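Local coordinates for MccB protein (Escherichia coli, PDB 6OM4), which takes part in making the Trojan-horse antibiotic microcin C7, acting on its N-formylated peptide precursor, probably as an ATP-dependent nucleotidyltransferase, at residues K117-G122 with P204-W209; I145-I150 with E189-I194; V159-D164 with E172-E177. All coordinates share one frame; numbering follows the deposited sequence.

Contact 1: residues K117-G122 with P204-W209; sequences KVVILG and PEADIW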
loop_
_atom_site.group_PDB
_atom_site.type_symbol
_atom_site.label_atom_id
_atom_site.label_comp_id
_atom_site.label_asym_id
_atom_site.label_seq_id
_atom_site.Cartn_x
_atom_site.Cartn_y
_atom_site.Cartn_z
ATOM N N LYS A 117 0.681 -12.993 -7.286
ATOM C CA LYS A 117 1.164 -12.450 -8.541
ATOM C C LYS A 117 0.650 -11.026 -8.689
ATOM O O LYS A 117 -0.574 -10.751 -8.589
ATOM C CB LYS A 117 0.690 -13.370 -9.669
ATOM C CG LYS A 117 1.060 -12.970 -11.089
ATOM C CD LYS A 117 0.338 -13.851 -12.136
ATOM C CE LYS A 117 1.193 -14.032 -13.368
ATOM N NZ LYS A 117 0.434 -14.597 -14.508
ATOM N N VAL A 118 1.573 -10.088 -8.953
ATOM C CA VAL A 118 1.194 -8.721 -9.145
ATOM C C VAL A 118 1.700 -8.237 -10.516
ATOM O O VAL A 118 2.848 -8.493 -10.864
ATOM C CB VAL A 118 1.742 -7.825 -8.008
ATOM C CG1 VAL A 118 1.462 -6.364 -8.264
ATOM C CG2 VAL A 118 1.199 -8.275 -6.638
ATOM N N VAL A 119 0.865 -7.458 -11.219
ATOM C CA VAL A 119 1.202 -6.779 -12.470
ATOM C C VAL A 119 1.517 -5.325 -12.142
ATOM O O VAL A 119 0.758 -4.658 -11.462
ATOM C CB VAL A 119 0.043 -6.859 -13.485
ATOM C CG1 VAL A 119 0.247 -5.909 -14.645
ATOM C CG2 VAL A 119 -0.160 -8.264 -13.972
ATOM N N ILE A 120 2.673 -4.863 -12.606
ATOM C CA ILE A 120 3.010 -3.441 -12.590
ATOM C C ILE A 120 2.812 -2.908 -14.022
ATOM O O ILE A 120 3.661 -3.141 -14.922
ATOM C CB ILE A 120 4.459 -3.231 -12.112
ATOM C CG1 ILE A 120 4.759 -4.012 -10.829
ATOM C CG2 ILE A 120 4.773 -1.752 -11.968
ATOM C CD1 ILE A 120 4.135 -3.428 -9.597
ATOM N N LEU A 121 1.721 -2.175 -14.218
ATOM C CA LEU A 121 1.402 -1.600 -15.524
ATOM C C LEU A 121 1.923 -0.160 -15.517
ATOM O O LEU A 121 1.276 0.750 -14.969
ATOM C CB LEU A 121 -0.105 -1.705 -15.786
ATOM C CG LEU A 121 -0.584 -1.110 -17.113
ATOM C CD1 LEU A 121 0.216 -1.627 -18.297
ATOM C CD2 LEU A 121 -2.070 -1.375 -17.314
ATOM N N GLY A 122 3.129 0.004 -16.073
ATOM C CA GLY A 122 3.844 1.255 -16.041
ATOM C C GLY A 122 4.982 1.182 -15.059
ATOM O O GLY A 122 4.748 1.057 -13.856
ATOM N N PRO A 204 -1.788 -10.019 -18.415
ATOM C CA PRO A 204 -2.186 -11.234 -17.710
ATOM C C PRO A 204 -3.039 -10.945 -16.467
ATOM O O PRO A 204 -2.929 -9.887 -15.876
ATOM C CB PRO A 204 -0.885 -11.928 -17.312
ATOM C CG PRO A 204 0.182 -11.239 -18.155
ATOM C CD PRO A 204 -0.330 -9.836 -18.446
ATOM N N GLU A 205 -3.945 -11.880 -16.168
ATOM C CA GLU A 205 -4.650 -11.947 -14.909
ATOM C C GLU A 205 -3.619 -12.019 -13.782
ATOM O O GLU A 205 -2.540 -12.568 -13.964
ATOM C CB GLU A 205 -5.566 -13.175 -14.920
ATOM C CG GLU A 205 -6.218 -13.528 -13.603
ATOM C CD GLU A 205 -7.112 -14.763 -13.711
ATOM O OE1 GLU A 205 -6.976 -15.516 -14.730
ATOM O OE2 GLU A 205 -7.957 -14.978 -12.788
ATOM N N ALA A 206 -3.964 -11.461 -12.615
ATOM C CA ALA A 206 -3.113 -11.511 -11.453
ATOM C C ALA A 206 -3.966 -11.276 -10.200
ATOM O O ALA A 206 -5.137 -10.936 -10.298
ATOM C CB ALA A 206 -2.023 -10.466 -11.576
ATOM N N ASP A 207 -3.340 -11.390 -9.029
ATOM C CA ASP A 207 -4.037 -11.107 -7.765
ATOM C C ASP A 207 -4.520 -9.655 -7.754
ATOM O O ASP A 207 -5.601 -9.387 -7.216
ATOM C CB ASP A 207 -3.153 -11.455 -6.562
ATOM C CG ASP A 207 -2.960 -12.964 -6.426
ATOM O OD1 ASP A 207 -3.854 -13.597 -5.851
ATOM O OD2 ASP A 207 -1.966 -13.514 -6.949
ATOM N N ILE A 208 -3.696 -8.739 -8.300
ATOM C CA ILE A 208 -4.001 -7.311 -8.417
ATOM C C ILE A 208 -3.096 -6.700 -9.496
ATOM O O ILE A 208 -1.934 -7.146 -9.701
ATOM C CB ILE A 208 -3.864 -6.601 -7.053
ATOM C CG1 ILE A 208 -4.384 -5.168 -7.153
ATOM C CG2 ILE A 208 -2.431 -6.693 -6.517
ATOM C CD1 ILE A 208 -4.674 -4.511 -5.813
ATOM N N TRP A 209 -3.652 -5.730 -10.222
ATOM C CA TRP A 209 -2.896 -4.854 -11.063
ATOM C C TRP A 209 -2.577 -3.558 -10.316
ATOM O O TRP A 209 -3.489 -2.867 -9.806
ATOM C CB TRP A 209 -3.698 -4.488 -12.314
ATOM C CG TRP A 209 -3.925 -5.606 -13.286
ATOM C CD1 TRP A 209 -3.602 -6.923 -13.191
ATOM C CD2 TRP A 209 -4.566 -5.428 -14.557
ATOM N NE1 TRP A 209 -3.981 -7.581 -14.347
ATOM C CE2 TRP A 209 -4.620 -6.692 -15.174
ATOM C CE3 TRP A 209 -5.096 -4.311 -15.211
ATOM C CZ2 TRP A 209 -5.160 -6.847 -16.459
ATOM C CZ3 TRP A 209 -5.631 -4.466 -16.469
ATOM C CH2 TRP A 209 -5.715 -5.727 -17.051
#
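V119 stands over one face of the W209 indole. Its CG1 lies above the ring and its CB approaches CD1 of W209 to 3.7 Å. CG2 of V119, placed anti to its own carbonyl carbon, turns to the loop before the second strand and meets CB of A206 at 3.7 Å. The indole is also tied to its own segment: W209 NE1 donates to the carbonyl O of P204 at 3.0 Å, with that oxygen 23° out of the ring plane. On the other face of the sheet V118 and I208 lie side by side and point the same way, their CG2 atoms 4.0 Å apart, where helix 292-311 covers I208. K117 runs across the other segment: its CG passes CB of A206, and the chain crosses P204 at about a right angle.

These pairs join two parallel strands in the middle of the Rossmann-type sheet of the ThiF family. V119 N donates to I208 O at 3.2 Å. Next to this bond, D207 N donates to K117 O at 2.9 Å, while the D207 carboxylate returns a bond, OD2 taking K117 N at 2.7 Å on its anti side, 23° out of the carboxylate plane. A side chain thus supplies the acceptor for K117 N, and its probable negative charge should strengthen the grip on that amide.

Contact 2: residues I145-I150 with E189-I194; sequences IDNDQI and EIALNI. With MG (magnesium ion), chain F; ND7 (5'-O-[(S)-amino(hydroxy)phosphoryl]adenosine), chain M.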
loop_
_atom_site.group_PDB
_atom_site.type_symbol
_atom_site.label_atom_id
_atom_site.label_comp_id
_atom_site.label_asym_id
_atom_site.label_seq_id
_atom_site.Cartn_x
_atom_site.Cartn_y
_atom_site.Cartn_z
ATOM N N ILE A 145 5.334 -4.285 -17.050
ATOM C CA ILE A 145 4.820 -3.885 -18.376
ATOM C C ILE A 145 5.159 -2.424 -18.652
ATOM O O ILE A 145 4.720 -1.502 -17.945
ATOM C CB ILE A 145 3.300 -4.123 -18.449
ATOM C CG1 ILE A 145 2.970 -5.508 -17.876
ATOM C CG2 ILE A 145 2.770 -3.931 -19.873
ATOM C CD1 ILE A 145 1.492 -5.901 -18.004
ATOM N N ASP A 146 5.887 -2.223 -19.746
ATOM C CA ASP A 146 6.221 -0.893 -20.236
ATOM C C ASP A 146 6.835 -1.097 -21.614
ATOM O O ASP A 146 7.252 -2.211 -21.938
ATOM C CB ASP A 146 7.194 -0.163 -19.295
ATOM C CG ASP A 146 7.054 1.362 -19.287
ATOM O OD1 ASP A 146 7.064 1.992 -20.387
ATOM O OD2 ASP A 146 6.877 1.925 -18.179
ATOM N N ASN A 147 6.951 -0.009 -22.370
ATOM C CA ASN A 147 7.630 -0.074 -23.646
ATOM C C ASN A 147 8.616 1.082 -23.778
ATOM O O ASN A 147 9.162 1.272 -24.846
ATOM C CB ASN A 147 6.635 0.015 -24.794
ATOM C CG ASN A 147 7.250 -0.414 -26.103
ATOM O OD1 ASN A 147 7.972 -1.419 -26.129
ATOM N ND2 ASN A 147 6.980 0.335 -27.167
ATOM N N ASP A 148 8.898 1.804 -22.682
ATOM C CA ASP A 148 9.764 2.962 -22.752
ATOM C C ASP A 148 11.239 2.644 -22.448
ATOM O O ASP A 148 11.602 1.679 -21.789
ATOM C CB ASP A 148 9.267 4.028 -21.784
ATOM C CG ASP A 148 9.737 5.441 -22.067
ATOM O OD1 ASP A 148 10.183 5.728 -23.217
ATOM O OD2 ASP A 148 9.629 6.274 -21.132
ATOM N N GLN A 149 12.081 3.577 -22.886
ATOM C CA GLN A 149 13.511 3.590 -22.594
ATOM C C GLN A 149 13.798 4.620 -21.494
ATOM O O GLN A 149 13.124 5.677 -21.419
ATOM C CB GLN A 149 14.308 3.962 -23.846
ATOM C CG GLN A 149 14.268 2.867 -24.905
ATOM C CD GLN A 149 12.880 2.671 -25.455
ATOM O OE1 GLN A 149 12.209 3.626 -25.837
ATOM N NE2 GLN A 149 12.424 1.424 -25.481
ATOM N N ILE A 150 14.880 4.360 -20.750
ATOM C CA ILE A 150 15.327 5.252 -19.674
ATOM C C ILE A 150 15.934 6.536 -20.255
ATOM O O ILE A 150 16.820 6.499 -21.116
ATOM C CB ILE A 150 16.297 4.520 -18.746
ATOM C CG1 ILE A 150 15.637 3.279 -18.131
ATOM C CG2 ILE A 150 16.838 5.458 -17.683
ATOM C CD1 ILE A 150 16.588 2.265 -17.609
ATOM N N GLU A 189 8.873 -9.722 -17.818
ATOM C CA GLU A 189 8.686 -8.487 -18.518
ATOM C C GLU A 189 7.716 -8.702 -19.683
ATOM O O GLU A 189 7.739 -9.752 -20.321
ATOM C CB GLU A 189 10.012 -7.996 -19.103
ATOM C CG GLU A 189 11.121 -7.816 -18.095
ATOM C CD GLU A 189 12.440 -7.634 -18.823
ATOM O OE1 GLU A 189 12.536 -6.637 -19.609
ATOM O OE2 GLU A 189 13.352 -8.506 -18.654
ATOM N N ILE A 190 6.915 -7.679 -19.988
ATOM C CA ILE A 190 6.082 -7.610 -21.205
ATOM C C ILE A 190 6.295 -6.219 -21.833
ATOM O O ILE A 190 6.067 -5.194 -21.154
ATOM C CB ILE A 190 4.577 -7.863 -20.908
ATOM C CG1 ILE A 190 4.310 -9.216 -20.260
ATOM C CG2 ILE A 190 3.754 -7.704 -22.180
ATOM C CD1 ILE A 190 2.861 -9.430 -19.877
ATOM N N ALA A 191 6.769 -6.177 -23.095
ATOM C CA ALA A 191 6.967 -4.921 -23.812
ATOM C C ALA A 191 5.656 -4.526 -24.497
ATOM O O ALA A 191 5.298 -5.090 -25.544
ATOM C CB ALA A 191 8.121 -5.023 -24.798
ATOM N N LEU A 192 4.929 -3.549 -23.929
ATOM C CA LEU A 192 3.618 -3.251 -24.410
ATOM C C LEU A 192 3.286 -1.809 -24.064
ATOM O O LEU A 192 3.560 -1.366 -22.954
ATOM C CB LEU A 192 2.636 -4.223 -23.755
ATOM C CG LEU A 192 1.155 -4.035 -24.076
ATOM C CD1 LEU A 192 0.854 -4.292 -25.552
ATOM C CD2 LEU A 192 0.311 -4.950 -23.191
ATOM N N ASN A 193 2.731 -1.100 -25.044
ATOM C CA ASN A 193 2.110 0.185 -24.855
ATOM C C ASN A 193 0.607 -0.007 -25.082
ATOM O O ASN A 193 0.190 -0.395 -26.160
ATOM C CB ASN A 193 2.664 1.245 -25.817
ATOM C CG ASN A 193 2.297 2.670 -25.449
ATOM O OD1 ASN A 193 2.538 3.106 -24.323
ATOM N ND2 ASN A 193 1.801 3.433 -26.412
ATOM N N ILE A 194 -0.195 0.190 -24.039
ATOM C CA ILE A 194 -1.631 0.179 -24.200
ATOM C C ILE A 194 -2.086 1.513 -24.791
ATOM O O ILE A 194 -2.378 2.471 -24.059
ATOM C CB ILE A 194 -2.342 -0.122 -22.883
ATOM C CG1 ILE A 194 -1.938 -1.500 -22.376
ATOM C CG2 ILE A 194 -3.856 0.003 -23.059
ATOM C CD1 ILE A 194 -1.172 -1.447 -21.123
HETATM MG MG MG F . 10.036 8.315 -20.906
HETATM O O1A ND7 M . 5.664 9.153 -16.369
HETATM P PA ND7 M . 5.718 8.312 -15.126
HETATM O O2A ND7 M . 6.889 8.524 -14.176
HETATM N N3A ND7 M . 4.265 8.672 -14.324
HETATM O "O5'" ND7 M . 5.699 6.754 -15.421
HETATM C "C5'" ND7 M . 4.634 6.284 -16.303
HETATM C "C4'" ND7 M . 5.164 4.958 -16.904
HETATM C "C3'" ND7 M . 6.259 5.298 -17.972
HETATM O "O3'" ND7 M . 7.407 4.560 -17.807
HETATM C "C2'" ND7 M . 5.441 5.096 -19.318
HETATM O "O2'" ND7 M . 6.322 4.556 -20.378
HETATM C "C1'" ND7 M . 4.511 4.175 -19.031
HETATM O "O4'" ND7 M . 4.147 4.384 -17.466
HETATM N N9 ND7 M . 3.252 4.274 -19.714
HETATM C C4 ND7 M . 2.617 3.261 -20.365
HETATM C C5 ND7 M . 1.458 3.756 -20.849
HETATM N N7 ND7 M . 1.369 5.057 -20.490
HETATM C C8 ND7 M . 2.450 5.346 -19.794
HETATM N N3 ND7 M . 2.969 1.974 -20.571
HETATM C C2 ND7 M . 2.166 1.198 -21.234
HETATM N N1 ND7 M . 1.020 1.664 -21.742
HETATM C C6 ND7 M . 0.642 2.901 -21.560
HETATM N N6 ND7 M . -0.607 3.382 -22.123
HETATM O O HOH W 1 10.519 8.259 -22.902
HETATM O O HOH W 2 11.948 7.750 -20.425
HETATM O O HOH W 3 10.457 10.334 -20.853
HETATM O O HOH W 4 7.939 8.763 -21.361
#
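D146 and L192, which meet through their backbones, both border the bound adenosine phosphoramidate, ND7, whose adenine N1 and N6 are both bonded at the edge of the base by the backbone of I194. There I194 N donates to N1 of ND7 at 3.0 Å, and N6 of ND7 donates to I194 O at 2.8 Å. The terminal amide of N193 lies over one face of the base, and the carbonyl O of L192 comes up near the rim at C2. The other flat group, the D146 carboxylate, splits its oxygens over the ribose: O2' of ND7 donates to OD1 of D146 and O3' to OD2, each at 2.7 Å. An acidic residue gripping both ribose hydroxyls from the end of the second strand is a hallmark of Rossmann-type nucleotide sites, and here that strand belongs to the beta-alpha-beta unit 141-146, 170-181, 186-191.

Between the strands themselves the parallel pairing is sparse. D146 N donates to I190 O at 3.3 Å, and the return bond from L192 N to D146 O is weak. I145 lies side by side with both I190 and L192, CG2 of I145 touching CB of L192.

After D146 the chain folds into an Asx turn, D148 N donating to D146 OD1, which carries D148 to the magnesium ion. D148 OD2 binds the metal at 2.1 Å, while a metal-bound water donates to D148 OD1 at 2.6 Å.

Contact 3: residues V159-D164 with E172-E177; sequences VLFSED and EVIKRE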
loop_
_atom_site.group_PDB
_atom_site.type_symbol
_atom_site.label_atom_id
_atom_site.label_comp_id
_atom_site.label_asym_id
_atom_site.label_seq_id
_atom_site.Cartn_x
_atom_site.Cartn_y
_atom_site.Cartn_z
ATOM N N VAL A 159 13.978 5.318 -9.033
ATOM C CA VAL A 159 15.051 5.096 -8.108
ATOM C C VAL A 159 15.892 3.877 -8.486
ATOM O O VAL A 159 16.999 3.780 -8.065
ATOM C CB VAL A 159 14.495 4.989 -6.671
ATOM C CG1 VAL A 159 13.600 3.784 -6.461
ATOM C CG2 VAL A 159 15.622 5.032 -5.665
ATOM N N LEU A 160 15.337 2.941 -9.266
ATOM C CA LEU A 160 16.121 1.775 -9.627
ATOM C C LEU A 160 17.066 2.012 -10.805
ATOM O O LEU A 160 17.966 1.131 -11.037
ATOM C CB LEU A 160 15.179 0.635 -9.934
ATOM C CG LEU A 160 14.227 0.245 -8.811
ATOM C CD1 LEU A 160 13.314 -0.846 -9.307
ATOM C CD2 LEU A 160 14.991 -0.189 -7.571
ATOM N N PHE A 161 17.045 3.218 -11.392
ATOM C CA PHE A 161 17.814 3.528 -12.590
ATOM C C PHE A 161 19.048 4.357 -12.214
ATOM O O PHE A 161 18.991 5.234 -11.379
ATOM C CB PHE A 161 16.985 4.267 -13.641
ATOM C CG PHE A 161 15.725 3.571 -14.108
ATOM C CD1 PHE A 161 15.631 2.201 -14.080
ATOM C CD2 PHE A 161 14.653 4.302 -14.606
ATOM C CE1 PHE A 161 14.471 1.562 -14.509
ATOM C CE2 PHE A 161 13.483 3.667 -15.005
ATOM C CZ PHE A 161 13.404 2.303 -14.969
ATOM N N SER A 162 20.146 4.062 -12.900
ATOM C CA SER A 162 21.432 4.807 -12.756
ATOM C C SER A 162 21.781 5.506 -14.077
ATOM O O SER A 162 21.143 5.263 -15.141
ATOM C CB SER A 162 22.500 3.843 -12.329
ATOM O OG SER A 162 22.229 3.410 -11.005
ATOM N N GLU A 163 22.811 6.367 -14.037
ATOM C CA GLU A 163 23.210 7.079 -15.215
ATOM C C GLU A 163 23.588 6.091 -16.310
ATOM O O GLU A 163 23.345 6.393 -17.494
ATOM C CB GLU A 163 24.395 8.016 -14.956
ATOM C CG GLU A 163 24.022 9.233 -14.145
ATOM C CD GLU A 163 25.210 10.087 -13.732
ATOM O OE1 GLU A 163 26.363 9.589 -13.869
ATOM O OE2 GLU A 163 24.993 11.216 -13.239
ATOM N N ASP A 164 24.244 4.987 -15.917
ATOM C CA ASP A 164 24.736 3.964 -16.852
ATOM C C ASP A 164 23.589 3.251 -17.555
ATOM O O ASP A 164 23.845 2.506 -18.543
ATOM C CB ASP A 164 25.553 2.859 -16.175
ATOM C CG ASP A 164 27.019 2.954 -16.534
ATOM O OD1 ASP A 164 27.629 3.998 -16.211
ATOM O OD2 ASP A 164 27.519 2.019 -17.196
ATOM N N GLU A 172 13.720 -4.053 -18.320
ATOM C CA GLU A 172 14.888 -4.897 -18.174
ATOM C C GLU A 172 15.732 -4.416 -16.974
ATOM O O GLU A 172 16.229 -5.207 -16.219
ATOM C CB GLU A 172 15.706 -4.925 -19.460
ATOM C CG GLU A 172 16.741 -3.845 -19.526
ATOM C CD GLU A 172 17.568 -3.879 -20.792
ATOM O OE1 GLU A 172 17.310 -3.040 -21.717
ATOM O OE2 GLU A 172 18.448 -4.765 -20.858
ATOM N N VAL A 173 15.814 -3.101 -16.750
ATOM C CA VAL A 173 16.561 -2.614 -15.631
ATOM C C VAL A 173 15.809 -2.822 -14.310
ATOM O O VAL A 173 16.431 -3.217 -13.337
ATOM C CB VAL A 173 16.965 -1.160 -15.853
ATOM C CG1 VAL A 173 17.742 -0.616 -14.672
ATOM C CG2 VAL A 173 17.753 -1.052 -17.142
ATOM N N ILE A 174 14.503 -2.563 -14.278
ATOM C CA ILE A 174 13.745 -2.896 -13.063
ATOM C C ILE A 174 13.958 -4.377 -12.717
ATOM O O ILE A 174 14.271 -4.703 -11.554
ATOM C CB ILE A 174 12.256 -2.532 -13.156
ATOM C CG1 ILE A 174 12.109 -1.027 -13.385
ATOM C CG2 ILE A 174 11.535 -3.022 -11.912
ATOM C CD1 ILE A 174 10.737 -0.470 -13.180
ATOM N N LYS A 175 13.822 -5.275 -13.699
ATOM C CA LYS A 175 13.959 -6.692 -13.408
ATOM C C LYS A 175 15.337 -6.969 -12.799
ATOM O O LYS A 175 15.464 -7.691 -11.816
ATOM C CB LYS A 175 13.761 -7.560 -14.655
ATOM C CG LYS A 175 14.077 -9.023 -14.406
ATOM C CD LYS A 175 13.676 -9.905 -15.521
ATOM C CE LYS A 175 13.839 -11.367 -15.158
ATOM N NZ LYS A 175 13.933 -12.181 -16.387
ATOM N N ARG A 176 16.398 -6.401 -13.397
ATOM C CA ARG A 176 17.770 -6.672 -12.905
ATOM C C ARG A 176 17.876 -6.212 -11.439
ATOM O O ARG A 176 18.372 -6.910 -10.586
ATOM C CB ARG A 176 18.795 -5.973 -13.808
ATOM C CG ARG A 176 20.229 -5.998 -13.305
ATOM C CD ARG A 176 21.127 -5.035 -14.067
ATOM N NE ARG A 176 21.074 -3.678 -13.534
ATOM C CZ ARG A 176 21.170 -2.555 -14.239
ATOM N NH1 ARG A 176 21.251 -2.579 -15.564
ATOM N NH2 ARG A 176 21.166 -1.391 -13.619
ATOM N N GLU A 177 17.349 -5.024 -11.162
ATOM C CA GLU A 177 17.508 -4.401 -9.853
ATOM C C GLU A 177 16.642 -5.088 -8.782
ATOM O O GLU A 177 17.035 -5.144 -7.641
ATOM C CB GLU A 177 17.259 -2.899 -10.001
ATOM C CG GLU A 177 18.371 -2.230 -10.792
ATOM C CD GLU A 177 19.771 -2.369 -10.205
ATOM O OE1 GLU A 177 19.939 -2.247 -8.953
ATOM O OE2 GLU A 177 20.712 -2.617 -11.023
#
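The F161 ring meets V173 and I174 of helix 170-181. The side chain does not leave the backbone pointing at the helix, but with CG anti to the carbonyl carbon (chi1 -57°) the ring beyond it comes against the helix. CD1 comes first, 3.6 Å from CG1 of V173. One atom further on, CE1 sits between two residues, near CB of V173 and 3.7 Å from CG1 of I174. CZ, at the tip, still keeps to CG1 of I174 at 3.9 Å. Ring and aliphatic chains cross obliquely, and CD1, CE1 and CZ pass in turn from V173 to I174.

The segment 159-164 is part of the long connection that leads from strand 141-146 into helix 170-181, within the beta-alpha-beta crossover of the Rossmann-type domain; F161 therefore packs this connection onto the very helix it leads to. N128 of helix 125-136 adds to the enclosure, touching both F161 and I174.

L160 extends the apolar patch. It crosses I174 at about a right angle, CD1 of L160 meeting CG2 of I174 at 3.8 Å, and its CB lies 4.1 Å from CB of E177. The bend of E177 at chi2 (-59°) brings CD round, and OE2 is gripped side-on by NE and NH2 of R176, NE at 2.7 Å, with OE2 in the guanidinium plane. K180 and R181 also form salt bridges with this carboxylate, which probably stabilise its negative charge.

Contacts 1 and 2 are two strand pairs of one sheet, their centres 14 Å apart, joined through the neighbouring strands 117-121 and 141-146. Probable hydrogen bonds link them, G122 N to I145 O and I120 O to I145 N, each 2.9 Å. Contact 3 lies 14 Å from contact 2 and 20 Å from contact 1, centre to centre, and joins the connection after strand 141-146 to helix 170-181; I150 CD1 bridges to it, 3.7 Å from F161 CD1. The adenosine phosphoramidate ND7 is bound directly by contact 2, and G122 of contact 1 touches it, while the side chain of F161 stays about 7 Å away from both ND7 and pyrophosphate.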